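Local structure of UDP-glucose:anthocyanidin 3-O-glucosyltransferase (Clitoria ternatea, 4REL) at residues Phe116-Leu121 with Asn197-Val202; Val129-Phe134 with Pro204-Val209. The protein is a glycosyltransferase of the GT-B fold, built from two Rossmann-like domains. All blocks are in the same frame, centred on the assembly; numbering follows the deposited sequence.

Interaction 1 of 2, residues Phe116-Leu121 with Asn197-Val202; sequences FVTSSL and NSLGVV. With KMP (3,5,7-trihydroxy-2-(4-hydroxyphenyl)-4H-chromen-4-one), chain B.
The Phe116 ring meets both Leu199 and the bound KMP with its edge. CE1 lies 4.0 Å from CD1 of Leu199, near the ring plane, while on the other side of CZ the rim atom CE2 comes within 3.7 Å of C9 of KMP, again in plane. The aromatic edge thus stands between the leucine and the ligand. Two further rings meet Phe116: Phe12 edge-to-face, and His17 with the planes at about 45°; His17 also hydrogen-bonds KMP. Although the CB of Phe116 points away from 197-202, CG lies anti to the carbonyl carbon (chi1 -71°), and the ring beyond it comes back toward Leu199. The contact lies in the N-terminal Rossmann-like domain of the GT-B fold, where the turn leading from strand 110-114 into helix 119-127 lines the KMP pocket with Phe116 and packs on the short helix 199-202. Farther from the ligand, CG2 of Thr118 sits 4.1 Å from CG2 of Val202, the valine side chain lying across that of the threonine, and 4.0 Å from OG of Ser198. Leu121 and Val202 lie alongside, running opposite ways, with CD2 of the leucine 3.9 Å from CG1 of the valine. The polar link is indirect: one water lies 2.7 Å from OG1 of Thr118 and donates to OG of Ser198 at 2.6 Å. That serine OG is also hydrogen-bonded to the carbonyl oxygen of Thr195, so it joins the bridge to the preceding helix 191-197.

Interaction 2 of 2, residues Val129-Phe134 with Pro204-Val209; sequences VPWIAF and PQAKAV
CB of Ala206 packs 3.6 Å from CE3 of Trp131, approaching the indole obliquely, and the same methyl lies 4.2 Å from CB of Ala133. CG of Trp131 is anti to the backbone N (chi1 -171°), and the six-membered ring beyond it meets Ala206 through CE3; its NE1 is hydrogen-bonded to Ser120 OG in helix 119-127. Next to this centre, Ala133 CB faces Val209 CG2 at 4.3 Å. The two residues are paired as parallel neighbours in the Rossmann-like sheet, strand 131-135 running beside 208-211. Ala133 N donates to Ala208 O over 2.9 Å, with 152° at the hydrogen. CA-H...O contacts join Ile132 CA to Ala208 O and Val209 CA to Ala133 O. Toward the start of the strands, Lys207 N donates to Trp131 O at 2.7 Å, a more bent bond (136° at the hydrogen). Beside it, CB of Lys207 touches CB of Pro130 at 3.8 Å, while the amine end of the lysine leads away. At the same end, a water accepts from Trp131 N and donates to Gln205 O. Regular pairing at Ala133 thus gives way to a bent bond and then a water bridge, so one water, held by Trp131 N and Gln205 O, links the backbones where they do not bond directly.

In the fold
From the N terminus the chain passes strand 110-114, then Phe116-Leu121 of interaction 1, which runs into helix 119-127, and Val129-Phe134 of interaction 2. A long excursion, including helices 148-157 and 191-197, separates these from Asn197-Val202, which returns to interaction 1, and Pro204-Val209, which returns to interaction 2. Interaction 1 closes a loop with 75 residues between its segments, interaction 2 one with 69; the two cross, since their segments alternate along the chain. Their centres lie 10 Å apart. Trp131 joins them: its CH2 packs 3.6 Å from Val202 CG1. Interaction 2 joins neighbouring strands of the seven-stranded sheet, and interaction 1 fastens the short helix 199-202 beside helix 119-127.

Interaction 1 of 2, residues Phe116-Leu121 with Asn197-Val202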
# COMPACT_ATOMS: atom_id res chain seq x y z
N PHE A 116 11.33 4.45 -2.13
CA PHE A 116 11.79 5.10 -0.89
C PHE A 116 13.27 4.83 -0.61
O PHE A 116 13.90 5.56 0.15
CB PHE A 116 10.97 4.67 0.33
CG PHE A 116 9.57 5.22 0.36
CD1 PHE A 116 9.13 6.13 -0.59
CD2 PHE A 116 8.68 4.80 1.35
CE1 PHE A 116 7.83 6.63 -0.56
CE2 PHE A 116 7.37 5.30 1.39
CZ PHE A 116 6.95 6.21 0.43
N VAL A 117 13.81 3.75 -1.19
CA VAL A 117 15.23 3.44 -0.98
C VAL A 117 16.04 4.23 -2.00
O VAL A 117 16.61 3.68 -2.94
CB VAL A 117 15.51 1.93 -1.06
CG1 VAL A 117 16.96 1.63 -0.62
CG2 VAL A 117 14.54 1.18 -0.16
N THR A 118 16.08 5.54 -1.82
CA THR A 118 16.68 6.40 -2.83
C THR A 118 18.19 6.20 -2.94
O THR A 118 18.77 6.48 -3.99
CB THR A 118 16.37 7.87 -2.58
OG1 THR A 118 16.92 8.25 -1.31
CG2 THR A 118 14.85 8.10 -2.57
N SER A 119 18.83 5.72 -1.88
CA SER A 119 20.26 5.42 -1.95
C SER A 119 20.59 4.36 -3.01
O SER A 119 21.72 4.28 -3.49
CB SER A 119 20.80 4.97 -0.59
OG SER A 119 20.85 6.07 0.31
N SER A 120 19.60 3.54 -3.37
CA SER A 120 19.85 2.51 -4.38
C SER A 120 20.04 3.10 -5.77
O SER A 120 20.61 2.45 -6.65
CB SER A 120 18.77 1.42 -4.36
OG SER A 120 17.52 1.92 -4.78
N LEU A 121 19.57 4.33 -5.99
CA LEU A 121 19.85 4.98 -7.27
C LEU A 121 21.33 5.29 -7.39
O LEU A 121 21.92 5.14 -8.47
CB LEU A 121 19.00 6.25 -7.43
CG LEU A 121 19.39 7.18 -8.59
CD1 LEU A 121 19.25 6.52 -9.95
CD2 LEU A 121 18.53 8.45 -8.52
N ASN A 197 10.77 13.70 0.30
CA ASN A 197 10.76 14.99 -0.38
C ASN A 197 11.75 15.11 -1.53
O ASN A 197 11.68 16.04 -2.31
CB ASN A 197 10.98 16.12 0.62
CG ASN A 197 9.80 16.32 1.53
OD1 ASN A 197 9.94 16.81 2.65
ND2 ASN A 197 8.63 15.91 1.06
N SER A 198 12.68 14.16 -1.62
CA SER A 198 13.65 14.16 -2.72
C SER A 198 13.13 13.41 -3.94
O SER A 198 13.80 13.36 -4.97
CB SER A 198 14.98 13.53 -2.28
OG SER A 198 14.89 12.11 -2.21
N LEU A 199 11.94 12.82 -3.83
CA LEU A 199 11.45 11.96 -4.91
C LEU A 199 11.23 12.69 -6.25
O LEU A 199 11.36 12.08 -7.31
CB LEU A 199 10.17 11.24 -4.49
CG LEU A 199 10.36 10.07 -3.52
CD1 LEU A 199 9.00 9.67 -2.96
CD2 LEU A 199 11.04 8.88 -4.22
N GLY A 200 10.91 13.97 -6.19
CA GLY A 200 10.74 14.76 -7.40
C GLY A 200 12.00 14.82 -8.23
O GLY A 200 11.96 14.85 -9.47
N VAL A 201 13.15 14.82 -7.56
CA VAL A 201 14.42 14.87 -8.25
C VAL A 201 14.92 13.45 -8.54
O VAL A 201 15.56 13.19 -9.57
CB VAL A 201 15.47 15.62 -7.41
CG1 VAL A 201 16.85 15.48 -8.03
CG2 VAL A 201 15.10 17.09 -7.32
N VAL A 202 14.62 12.53 -7.64
CA VAL A 202 15.08 11.14 -7.77
C VAL A 202 14.37 10.37 -8.90
O VAL A 202 15.01 9.76 -9.74
CB VAL A 202 14.94 10.38 -6.43
CG1 VAL A 202 15.08 8.85 -6.64
CG2 VAL A 202 15.98 10.87 -5.43
C1 KMP B . 3.70 9.31 2.59
C2 KMP B . 3.55 8.02 2.12
C3 KMP B . 3.95 6.90 3.00
C4 KMP B . 4.50 7.18 4.34
C5 KMP B . 4.62 8.52 4.71
C6 KMP B . 4.23 9.55 3.86
C9 KMP B . 3.81 5.49 2.55
C10 KMP B . 4.24 4.43 3.49
C11 KMP B . 4.78 4.83 4.83
C14 KMP B . 5.23 3.82 5.84
C15 KMP B . 5.43 2.48 5.52
C16 KMP B . 5.85 1.58 6.48
C17 KMP B . 6.07 2.00 7.78
C18 KMP B . 5.88 3.34 8.11
C19 KMP B . 5.46 4.24 7.14
O12 KMP B . 4.88 6.16 5.18
O13 KMP B . 3.34 5.22 1.42
O24 KMP B . 6.48 1.11 8.73
O27 KMP B . 4.10 3.13 3.10
O29 KMP B . 4.37 10.84 4.28
O30 KMP B . 3.04 7.77 0.89
O HOH W 1 17.00 10.98 -1.24

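Interaction 2 of 2, residues Val129-Phe134 with Pro204-Val209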
# COMPACT_ATOMS: atom_id res chain seq x y z
N VAL A 129 24.12 0.78 -14.18
CA VAL A 129 23.01 -0.08 -14.59
C VAL A 129 21.71 0.70 -14.46
O VAL A 129 21.64 1.66 -13.68
CB VAL A 129 22.91 -1.37 -13.71
CG1 VAL A 129 24.17 -2.22 -13.83
CG2 VAL A 129 22.63 -1.01 -12.25
N PRO A 130 20.67 0.29 -15.20
CA PRO A 130 19.38 0.96 -15.04
C PRO A 130 18.79 0.82 -13.64
O PRO A 130 18.96 -0.22 -12.98
CB PRO A 130 18.48 0.27 -16.07
CG PRO A 130 19.20 -0.98 -16.47
CD PRO A 130 20.65 -0.70 -16.30
N TRP A 131 18.10 1.86 -13.19
CA TRP A 131 17.42 1.86 -11.91
C TRP A 131 15.92 1.93 -12.15
O TRP A 131 15.41 2.89 -12.75
CB TRP A 131 17.86 3.06 -11.07
CG TRP A 131 17.37 3.03 -9.64
CD1 TRP A 131 17.72 2.13 -8.67
CD2 TRP A 131 16.45 3.95 -9.03
NE1 TRP A 131 17.07 2.44 -7.49
CE2 TRP A 131 16.29 3.55 -7.69
CE3 TRP A 131 15.76 5.08 -9.49
CZ2 TRP A 131 15.46 4.24 -6.80
CZ3 TRP A 131 14.94 5.76 -8.60
CH2 TRP A 131 14.79 5.34 -7.28
N ILE A 132 15.21 0.91 -11.68
CA ILE A 132 13.77 0.83 -11.88
C ILE A 132 13.12 1.02 -10.52
O ILE A 132 13.38 0.26 -9.59
CB ILE A 132 13.37 -0.54 -12.45
CG1 ILE A 132 14.01 -0.72 -13.84
CG2 ILE A 132 11.86 -0.67 -12.51
CD1 ILE A 132 13.79 -2.10 -14.45
N ALA A 133 12.31 2.07 -10.39
CA ALA A 133 11.69 2.39 -9.11
C ALA A 133 10.29 1.77 -9.02
O ALA A 133 9.51 1.84 -9.98
CB ALA A 133 11.62 3.91 -8.90
N PHE A 134 10.00 1.16 -7.88
CA PHE A 134 8.72 0.49 -7.66
C PHE A 134 7.90 1.34 -6.69
O PHE A 134 8.42 1.81 -5.67
CB PHE A 134 8.98 -0.92 -7.08
CG PHE A 134 7.72 -1.71 -6.77
CD1 PHE A 134 6.89 -2.15 -7.80
CD2 PHE A 134 7.40 -2.06 -5.46
CE1 PHE A 134 5.76 -2.91 -7.51
CE2 PHE A 134 6.27 -2.82 -5.16
CZ PHE A 134 5.44 -3.24 -6.21
N PRO A 204 12.76 11.01 -11.81
CA PRO A 204 13.05 11.14 -13.24
C PRO A 204 14.37 10.48 -13.67
O PRO A 204 14.63 10.33 -14.87
CB PRO A 204 13.12 12.66 -13.44
CG PRO A 204 12.21 13.21 -12.39
CD PRO A 204 12.51 12.33 -11.20
N GLN A 205 15.19 10.08 -12.70
CA GLN A 205 16.46 9.43 -13.03
C GLN A 205 16.28 7.93 -13.21
O GLN A 205 17.20 7.23 -13.64
CB GLN A 205 17.51 9.73 -11.95
CG GLN A 205 17.75 11.23 -11.77
CD GLN A 205 18.78 11.54 -10.72
OE1 GLN A 205 19.96 11.18 -10.86
NE2 GLN A 205 18.35 12.22 -9.65
N ALA A 206 15.08 7.43 -12.89
CA ALA A 206 14.78 6.01 -13.06
C ALA A 206 14.56 5.66 -14.52
O ALA A 206 13.90 6.41 -15.26
CB ALA A 206 13.56 5.62 -12.24
N LYS A 207 15.09 4.52 -14.94
CA LYS A 207 14.84 4.00 -16.29
C LYS A 207 13.35 3.78 -16.50
O LYS A 207 12.82 4.02 -17.60
CB LYS A 207 15.62 2.69 -16.47
CG LYS A 207 15.36 1.97 -17.78
CD LYS A 207 15.90 2.74 -18.98
CE LYS A 207 15.88 1.84 -20.23
NZ LYS A 207 16.53 2.49 -21.40
N ALA A 208 12.67 3.32 -15.45
CA ALA A 208 11.22 3.19 -15.45
C ALA A 208 10.70 3.28 -14.02
O ALA A 208 11.41 2.94 -13.06
CB ALA A 208 10.79 1.87 -16.09
N VAL A 209 9.47 3.76 -13.87
CA VAL A 209 8.79 3.71 -12.59
C VAL A 209 7.64 2.73 -12.75
O VAL A 209 6.83 2.86 -13.67
CB VAL A 209 8.25 5.10 -12.16
CG1 VAL A 209 7.41 4.98 -10.89
CG2 VAL A 209 9.40 6.07 -11.92
O HOH W 2 18.38 4.60 -14.17